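Local coordinates for lantibiotic dehydratase (Microbispora corallina, PDB 5EHK), which dehydrates the precursor peptide of the lantibiotic NAI-107, probably in two steps, tRNA-dependent glutamylation followed by elimination of the glutamate, at residues A[558-563]-A[630-635]; A[819-824]-A[905-910]; A[963-968]-A[1055-1060]. All coordinates share one frame; numbering follows the deposited sequence.

Contact 1: A[558-563]-A[630-635]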
# COMPACT_ATOMS: atom_id res chain seq x y z
N ARG A 558 -23.75 31.23 11.06
CA ARG A 558 -22.49 30.71 10.51
C ARG A 558 -22.50 30.59 8.99
O ARG A 558 -23.54 30.42 8.37
CB ARG A 558 -22.08 29.39 11.19
CG ARG A 558 -22.83 28.08 10.82
CD ARG A 558 -22.49 27.01 11.89
NE ARG A 558 -23.14 25.72 11.68
CZ ARG A 558 -22.71 24.82 10.80
NH1 ARG A 558 -21.65 25.07 10.05
NH2 ARG A 558 -23.37 23.68 10.64
N PRO A 559 -21.34 30.77 8.36
CA PRO A 559 -21.32 30.60 6.90
C PRO A 559 -21.39 29.13 6.49
O PRO A 559 -20.89 28.27 7.21
CB PRO A 559 -19.98 31.22 6.49
CG PRO A 559 -19.15 31.24 7.75
CD PRO A 559 -20.09 31.32 8.90
N LEU A 560 -22.06 28.86 5.36
CA LEU A 560 -22.14 27.52 4.78
C LEU A 560 -21.55 27.54 3.37
O LEU A 560 -21.48 28.59 2.73
CB LEU A 560 -23.59 27.08 4.74
CG LEU A 560 -24.25 27.15 6.12
CD1 LEU A 560 -25.69 26.69 6.06
CD2 LEU A 560 -23.46 26.33 7.17
N HIS A 561 -21.15 26.38 2.86
CA HIS A 561 -20.43 26.34 1.57
C HIS A 561 -21.25 25.70 0.46
O HIS A 561 -20.84 25.68 -0.70
CB HIS A 561 -19.11 25.60 1.74
CG HIS A 561 -19.27 24.21 2.24
ND1 HIS A 561 -19.85 23.92 3.47
CD2 HIS A 561 -18.96 23.02 1.69
CE1 HIS A 561 -19.88 22.61 3.64
NE2 HIS A 561 -19.34 22.04 2.58
N ILE A 562 -22.41 25.15 0.83
CA ILE A 562 -23.38 24.63 -0.12
C ILE A 562 -24.61 25.52 -0.11
O ILE A 562 -25.14 25.82 0.96
CB ILE A 562 -23.82 23.20 0.24
CG1 ILE A 562 -22.60 22.28 0.44
CG2 ILE A 562 -24.81 22.69 -0.79
CD1 ILE A 562 -21.60 22.30 -0.65
N GLN A 563 -25.06 25.95 -1.28
CA GLN A 563 -26.22 26.84 -1.38
C GLN A 563 -27.46 26.17 -0.85
O GLN A 563 -27.71 25.00 -1.13
CB GLN A 563 -26.45 27.27 -2.82
CG GLN A 563 -25.37 28.20 -3.28
CD GLN A 563 -25.13 28.16 -4.77
OE1 GLN A 563 -26.02 27.81 -5.55
NE2 GLN A 563 -23.91 28.50 -5.16
N GLU A 630 -29.29 20.05 1.16
CA GLU A 630 -28.12 19.52 1.84
C GLU A 630 -28.13 19.90 3.32
O GLU A 630 -28.85 20.78 3.76
CB GLU A 630 -26.84 19.94 1.15
CG GLU A 630 -26.70 19.29 -0.23
CD GLU A 630 -25.26 19.10 -0.68
OE1 GLU A 630 -24.36 19.02 0.19
OE2 GLU A 630 -25.03 19.02 -1.91
N VAL A 631 -27.35 19.18 4.10
CA VAL A 631 -27.22 19.48 5.49
C VAL A 631 -25.74 19.63 5.66
O VAL A 631 -24.97 18.89 5.06
CB VAL A 631 -27.78 18.37 6.38
CG1 VAL A 631 -27.42 18.60 7.85
CG2 VAL A 631 -29.29 18.27 6.18
N VAL A 632 -25.34 20.66 6.39
CA VAL A 632 -23.95 20.85 6.72
C VAL A 632 -23.79 20.78 8.23
O VAL A 632 -23.92 21.78 8.94
CB VAL A 632 -23.42 22.16 6.16
CG1 VAL A 632 -21.97 22.37 6.58
CG2 VAL A 632 -23.60 22.16 4.65
N PRO A 633 -23.49 19.58 8.73
CA PRO A 633 -23.36 19.42 10.18
C PRO A 633 -22.04 19.98 10.68
O PRO A 633 -21.03 19.97 9.97
CB PRO A 633 -23.41 17.91 10.40
CG PRO A 633 -23.24 17.30 9.07
CD PRO A 633 -23.52 18.30 8.01
N ALA A 634 -22.06 20.48 11.91
CA ALA A 634 -20.84 20.91 12.57
C ALA A 634 -20.76 20.19 13.90
O ALA A 634 -21.78 19.71 14.44
CB ALA A 634 -20.85 22.40 12.78
N LEU A 635 -19.54 20.06 14.41
CA LEU A 635 -19.35 19.50 15.72
C LEU A 635 -18.84 20.63 16.64
O LEU A 635 -17.66 20.99 16.62
CB LEU A 635 -18.40 18.30 15.66
CG LEU A 635 -18.16 17.56 16.98
CD1 LEU A 635 -19.45 17.28 17.73
CD2 LEU A 635 -17.35 16.28 16.76
O HOH W 1 -19.41 22.77 9.63
O HOH W 2 -29.33 22.42 -0.50

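Contact 2: A[819-824]-A[905-910]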
# COMPACT_ATOMS: atom_id res chain seq x y z
N TRP A 819 -31.21 -16.31 -13.79
CA TRP A 819 -29.89 -16.16 -14.36
C TRP A 819 -28.88 -17.20 -13.82
O TRP A 819 -28.79 -17.44 -12.61
CB TRP A 819 -29.34 -14.77 -14.05
CG TRP A 819 -30.35 -13.64 -14.03
CD1 TRP A 819 -31.02 -13.16 -12.93
CD2 TRP A 819 -30.75 -12.82 -15.14
NE1 TRP A 819 -31.84 -12.12 -13.30
CE2 TRP A 819 -31.69 -11.88 -14.64
CE3 TRP A 819 -30.41 -12.79 -16.50
CZ2 TRP A 819 -32.29 -10.92 -15.47
CZ3 TRP A 819 -31.01 -11.83 -17.32
CH2 TRP A 819 -31.94 -10.91 -16.80
N LEU A 820 -28.11 -17.79 -14.74
CA LEU A 820 -26.87 -18.47 -14.42
C LEU A 820 -25.71 -17.50 -14.71
O LEU A 820 -25.54 -17.07 -15.86
CB LEU A 820 -26.76 -19.68 -15.31
CG LEU A 820 -25.78 -20.79 -14.98
CD1 LEU A 820 -25.91 -21.16 -13.51
CD2 LEU A 820 -26.12 -21.98 -15.87
N TYR A 821 -24.94 -17.10 -13.69
CA TYR A 821 -23.83 -16.15 -13.87
C TYR A 821 -22.47 -16.76 -13.49
O TYR A 821 -22.16 -16.92 -12.31
CB TYR A 821 -24.10 -14.89 -13.07
CG TYR A 821 -23.43 -13.64 -13.58
CD1 TYR A 821 -23.18 -13.46 -14.95
CD2 TYR A 821 -23.17 -12.56 -12.72
CE1 TYR A 821 -22.62 -12.26 -15.44
CE2 TYR A 821 -22.62 -11.36 -13.20
CZ TYR A 821 -22.34 -11.21 -14.56
OH TYR A 821 -21.78 -10.03 -15.04
N LEU A 822 -21.66 -17.07 -14.50
CA LEU A 822 -20.37 -17.73 -14.30
C LEU A 822 -19.22 -16.76 -14.24
O LEU A 822 -19.13 -15.84 -15.05
CB LEU A 822 -20.11 -18.66 -15.46
CG LEU A 822 -20.98 -19.90 -15.50
CD1 LEU A 822 -20.97 -20.43 -16.91
CD2 LEU A 822 -20.38 -20.91 -14.56
N ARG A 823 -18.30 -17.00 -13.30
CA ARG A 823 -17.01 -16.30 -13.30
C ARG A 823 -15.88 -17.21 -13.70
O ARG A 823 -15.57 -18.17 -13.02
CB ARG A 823 -16.72 -15.73 -11.94
CG ARG A 823 -17.80 -14.83 -11.46
CD ARG A 823 -17.27 -14.09 -10.26
NE ARG A 823 -18.33 -13.40 -9.55
CZ ARG A 823 -18.47 -13.47 -8.23
NH1 ARG A 823 -17.61 -14.21 -7.52
NH2 ARG A 823 -19.46 -12.81 -7.65
N LEU A 824 -15.28 -16.91 -14.84
CA LEU A 824 -14.26 -17.79 -15.38
C LEU A 824 -12.91 -17.14 -15.22
O LEU A 824 -12.63 -16.09 -15.80
CB LEU A 824 -14.58 -18.12 -16.84
CG LEU A 824 -16.01 -18.64 -17.05
CD1 LEU A 824 -16.31 -18.84 -18.53
CD2 LEU A 824 -16.21 -19.91 -16.28
N GLY A 905 -21.91 -16.66 -9.38
CA GLY A 905 -22.23 -15.47 -8.59
C GLY A 905 -23.59 -14.90 -8.91
O GLY A 905 -24.20 -15.28 -9.91
N GLN A 906 -24.07 -13.95 -8.10
CA GLN A 906 -25.39 -13.35 -8.31
C GLN A 906 -25.36 -12.34 -9.42
O GLN A 906 -24.39 -11.60 -9.56
CB GLN A 906 -25.87 -12.68 -7.04
CG GLN A 906 -26.30 -13.62 -5.93
CD GLN A 906 -26.46 -12.90 -4.62
OE1 GLN A 906 -25.47 -12.62 -3.95
NE2 GLN A 906 -27.70 -12.59 -4.24
N TYR A 907 -26.42 -12.28 -10.23
CA TYR A 907 -26.48 -11.26 -11.26
C TYR A 907 -27.42 -10.10 -10.86
O TYR A 907 -28.62 -10.29 -10.73
CB TYR A 907 -26.90 -11.88 -12.59
CG TYR A 907 -26.93 -10.90 -13.72
CD1 TYR A 907 -25.81 -10.14 -14.03
CD2 TYR A 907 -28.10 -10.69 -14.45
CE1 TYR A 907 -25.84 -9.22 -15.05
CE2 TYR A 907 -28.13 -9.79 -15.47
CZ TYR A 907 -27.01 -9.05 -15.77
OH TYR A 907 -27.08 -8.14 -16.80
N ASP A 908 -26.87 -8.91 -10.67
CA ASP A 908 -27.72 -7.74 -10.45
C ASP A 908 -27.73 -6.86 -11.69
O ASP A 908 -26.85 -6.04 -11.83
CB ASP A 908 -27.22 -6.93 -9.25
CG ASP A 908 -28.06 -5.67 -9.00
OD1 ASP A 908 -29.21 -5.59 -9.52
OD2 ASP A 908 -27.59 -4.77 -8.25
N PRO A 909 -28.74 -7.03 -12.57
CA PRO A 909 -28.86 -6.23 -13.80
C PRO A 909 -29.12 -4.76 -13.50
O PRO A 909 -29.98 -4.45 -12.68
CB PRO A 909 -30.09 -6.83 -14.49
CG PRO A 909 -30.92 -7.36 -13.37
CD PRO A 909 -29.93 -7.87 -12.34
N GLU A 910 -28.37 -3.87 -14.12
CA GLU A 910 -28.52 -2.45 -13.84
C GLU A 910 -29.24 -1.72 -14.99
O GLU A 910 -28.65 -0.90 -15.69
CB GLU A 910 -27.17 -1.81 -13.53
CG GLU A 910 -26.02 -2.27 -14.43
CD GLU A 910 -24.65 -1.93 -13.87
OE1 GLU A 910 -24.50 -1.87 -12.62
OE2 GLU A 910 -23.72 -1.71 -14.68
O HOH W 3 -25.69 -17.28 -10.42

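Contact 3: A[963-968]-A[1055-1060]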
# COMPACT_ATOMS: atom_id res chain seq x y z
N ASP A 963 -23.79 4.75 -35.36
CA ASP A 963 -24.66 4.89 -36.53
C ASP A 963 -25.96 4.21 -36.19
O ASP A 963 -27.02 4.81 -36.30
CB ASP A 963 -24.05 4.25 -37.81
CG ASP A 963 -24.72 4.76 -39.13
OD1 ASP A 963 -24.50 5.93 -39.50
OD2 ASP A 963 -25.42 4.00 -39.84
N ALA A 964 -25.87 2.99 -35.68
CA ALA A 964 -27.03 2.13 -35.57
C ALA A 964 -28.07 2.61 -34.56
O ALA A 964 -29.27 2.47 -34.80
CB ALA A 964 -26.60 0.69 -35.28
N PHE A 965 -27.62 3.22 -33.47
CA PHE A 965 -28.55 3.69 -32.45
C PHE A 965 -29.54 4.67 -33.06
O PHE A 965 -30.71 4.72 -32.68
CB PHE A 965 -27.83 4.36 -31.28
CG PHE A 965 -28.72 4.62 -30.10
CD1 PHE A 965 -28.98 3.63 -29.17
CD2 PHE A 965 -29.31 5.86 -29.92
CE1 PHE A 965 -29.80 3.87 -28.08
CE2 PHE A 965 -30.13 6.11 -28.84
CZ PHE A 965 -30.38 5.11 -27.92
N GLY A 966 -29.05 5.44 -34.03
CA GLY A 966 -29.91 6.38 -34.72
C GLY A 966 -29.93 7.75 -34.08
O GLY A 966 -29.16 8.01 -33.14
N PRO A 967 -30.81 8.63 -34.57
CA PRO A 967 -30.95 10.02 -34.14
C PRO A 967 -31.20 10.09 -32.64
O PRO A 967 -31.83 9.19 -32.10
CB PRO A 967 -32.21 10.49 -34.88
CG PRO A 967 -32.97 9.24 -35.16
CD PRO A 967 -31.93 8.20 -35.43
N PRO A 968 -30.68 11.12 -31.98
CA PRO A 968 -30.99 11.37 -30.57
C PRO A 968 -32.47 11.70 -30.31
O PRO A 968 -33.27 11.75 -31.25
CB PRO A 968 -30.10 12.56 -30.21
CG PRO A 968 -28.94 12.47 -31.16
CD PRO A 968 -29.54 11.93 -32.44
N THR A 1055 -34.67 2.95 -31.44
CA THR A 1055 -36.05 3.24 -31.79
C THR A 1055 -37.00 3.23 -30.59
O THR A 1055 -37.64 4.25 -30.32
CB THR A 1055 -36.58 2.30 -32.88
OG1 THR A 1055 -36.10 2.75 -34.14
CG2 THR A 1055 -38.12 2.31 -32.91
N ALA A 1056 -37.10 2.11 -29.87
CA ALA A 1056 -37.99 2.04 -28.71
C ALA A 1056 -37.58 3.08 -27.69
O ALA A 1056 -38.40 3.55 -26.89
CB ALA A 1056 -37.98 0.66 -28.09
N TYR A 1057 -36.31 3.46 -27.73
CA TYR A 1057 -35.84 4.47 -26.81
C TYR A 1057 -36.37 5.86 -27.13
O TYR A 1057 -36.75 6.60 -26.22
CB TYR A 1057 -34.33 4.51 -26.77
CG TYR A 1057 -33.91 5.63 -25.88
CD1 TYR A 1057 -34.07 5.54 -24.51
CD2 TYR A 1057 -33.40 6.80 -26.41
CE1 TYR A 1057 -33.71 6.56 -23.69
CE2 TYR A 1057 -33.04 7.83 -25.60
CZ TYR A 1057 -33.20 7.71 -24.24
OH TYR A 1057 -32.83 8.76 -23.43
N ARG A 1058 -36.39 6.21 -28.40
CA ARG A 1058 -36.94 7.50 -28.81
C ARG A 1058 -38.45 7.50 -28.61
O ARG A 1058 -39.02 8.51 -28.28
CB ARG A 1058 -36.56 7.83 -30.25
CG ARG A 1058 -35.19 8.47 -30.41
CD ARG A 1058 -34.85 8.71 -31.88
NE ARG A 1058 -35.13 7.54 -32.70
CZ ARG A 1058 -34.23 6.61 -33.01
NH1 ARG A 1058 -32.98 6.72 -32.58
NH2 ARG A 1058 -34.61 5.56 -33.75
N GLU A 1059 -39.09 6.34 -28.79
CA GLU A 1059 -40.53 6.21 -28.58
C GLU A 1059 -40.98 6.53 -27.14
O GLU A 1059 -42.11 6.98 -26.92
CB GLU A 1059 -40.98 4.80 -28.95
CG GLU A 1059 -41.98 4.75 -30.09
CD GLU A 1059 -41.39 4.20 -31.37
OE1 GLU A 1059 -40.52 4.89 -31.98
OE2 GLU A 1059 -41.80 3.09 -31.78
N ALA A 1060 -40.09 6.31 -26.18
CA ALA A 1060 -40.41 6.38 -24.76
C ALA A 1060 -39.85 7.68 -24.17
O ALA A 1060 -40.06 7.99 -22.98
CB ALA A 1060 -39.85 5.17 -24.03

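Contact 1: A[558-563]-A[630-635]
Residues 558-563 form the loop that leads from helix 545-556 into strand 566-572, and run along the side of strand 629-634, the parallel neighbour of that coming strand in a mixed sheet. Every second residue of the strand, Glu630, Val632 and Ala634, points its CB at the loop. Arg558 makes the farthest reach. Its CB heads for the strand, and CG takes the crowded position between the backbone N and the carbonyl carbon (chi1 75°). From there the chain is extended to NE, which bonds Ser589 OG. CZ arrives 3.6 Å from Ala634 CB, and this methyl lies over one face of the guanidinium while Leu560 CD2 covers the opposite face; the small alanine suits a place where a flat cation must lie close to the strand. NH2 donates to Val632 O at 2.6 Å, nearly along the C=O axis and close to the guanidinium plane, though the bond is bent (N-H...O 132°); it also bonds Ala568 O weakly. NH1 holds water 1 weakly, and that water donates to Pro633 O. Farther along the loop the contact turns apolar. His561 brings the edge of its ring to Val632, and His561 CE1 lies 3.6 Å from Val632 CG1. Ile562 CG1 approaches the other branch, Val632 CG2, at 4.3 Å. Ile562 CG2 crosses the Glu630 side chain at about a right angle, 3.6 Å from CD; the carboxylate is engaged by Arg619, through a salt bridge to OE2. Water 2 links Gln563 O to Glu630 N. Bonds at NE and NH2 and methyls over both faces restrict how the guanidinium can turn, and its charge, only partly exposed, probably rests on neutral acceptors (Val632 O, Ala568 O and Ser589 OG) rather than on an acid across this contact.

Contact 2: A[819-824]-A[905-910]
An aromatic cluster of Trp819, Tyr821 and Tyr907 sits at the edge of this chain's part of an antiparallel sheet, where strand 819-824 lies next to the outer strand 902-905 and the loop that follows it. Tyr907 is the wedge. With CG anti to the backbone N (chi1 -177°), its ring enters between two residues projecting from one side of the strand, meeting a ring face with each long edge. CD2 stands over the indole of Trp819, 3.5 Å from its CD2, in a T-shaped pair with planes at 69°. The other edge leads with CD1, 3.5 Å from Tyr821 CE2, in a second edge-to-face pair, centroids 4.8 Å apart. Flat, broad side chains fill such a slot well, and Tyr821, which Arg870 also packs against, is buried. Away from this wedge the contact thins. Pro909, flanked by the exposed Asp908 and Glu910, only just reaches Trp819 CZ2 with its CG, at 4.4 Å. At the other end Arg823 is anchored by a salt bridge from NH1 to Glu903 of the same chain, and one face of its guanidinium looks onto Gly905 CA, where no side chain intervenes. This border meets the second subunit: Gly905 pairs with a strand there, extending the sheet across the interface, and Gln906 OE1 accepts from His902 N of that chain while NE2 bonds Thr813 O of its own. One backbone bond joins the segments, Gly905 N to Tyr821 O, 3.0 Å long and nearly straight at 164°; beside it water 3 donates to Gly905 O and is weakly held by Tyr821 N.

Contact 3: A[963-968]-A[1055-1060]
Two hydrogen bonds from one nitrogen carry the polar part of this contact. Arg1058 NH1 donates to Phe965 O (3.0 Å) and to Pro967 O (2.8 Å), each on a carbonyl lone pair; the first bond is nearly straight at 161° and lies in the guanidinium plane, whereas the second is tilted out of it. Arginine suits the place: its chain, bent at chi3, brings a cation to the carbonyl of Phe965 at the helix end and that of Pro967 just beyond, where the dipole of helix 950-965 is probably favourable to it. Between those acceptors Gly966 leaves the helix with a positive phi of 91°; at these angles a CB would press on the preceding carbonyl O and also clash with Arg1058 NH1, so glycine fits.

Van der Waals packing supports the bonds. The Pro967 ring lies over one face of the guanidinium, with Pro967 CD 3.4 Å from Arg1058 NH1.

The aromatic component is oblique: the tip of Phe965, its CZ, touches Tyr1057 CD2 at 3.8 Å.

Helix 1068-1085 completes the surroundings, as Val1074 packs against Phe965 while Gln1070 and Leu1073 pack against Tyr1057; from helix 992-997, Trp996 meets the Phe965 ring and bonds Gly966 O.

The three contacts follow one another along the chain and none touches another. Contact 1 lies in the N-terminal family region, which in such dehydratases is associated with glutamylation, about 42 Å from contact 2 and 43 Å from contact 3, centre to centre. Contacts 2 and 3 share the C-terminal region, associated with elimination; their centres are 28 Å apart and their nearest atoms about 12 Å. Contacts 1 and 3 both rely on an arginine that donates to backbone carbonyl oxygen, one in contact 1 and two in contact 3, whereas in contact 2 aromatic rings dominate. Of the three, contact 2 alone touches the second subunit. No catalytic or ligand-binding role can be assigned to any of them.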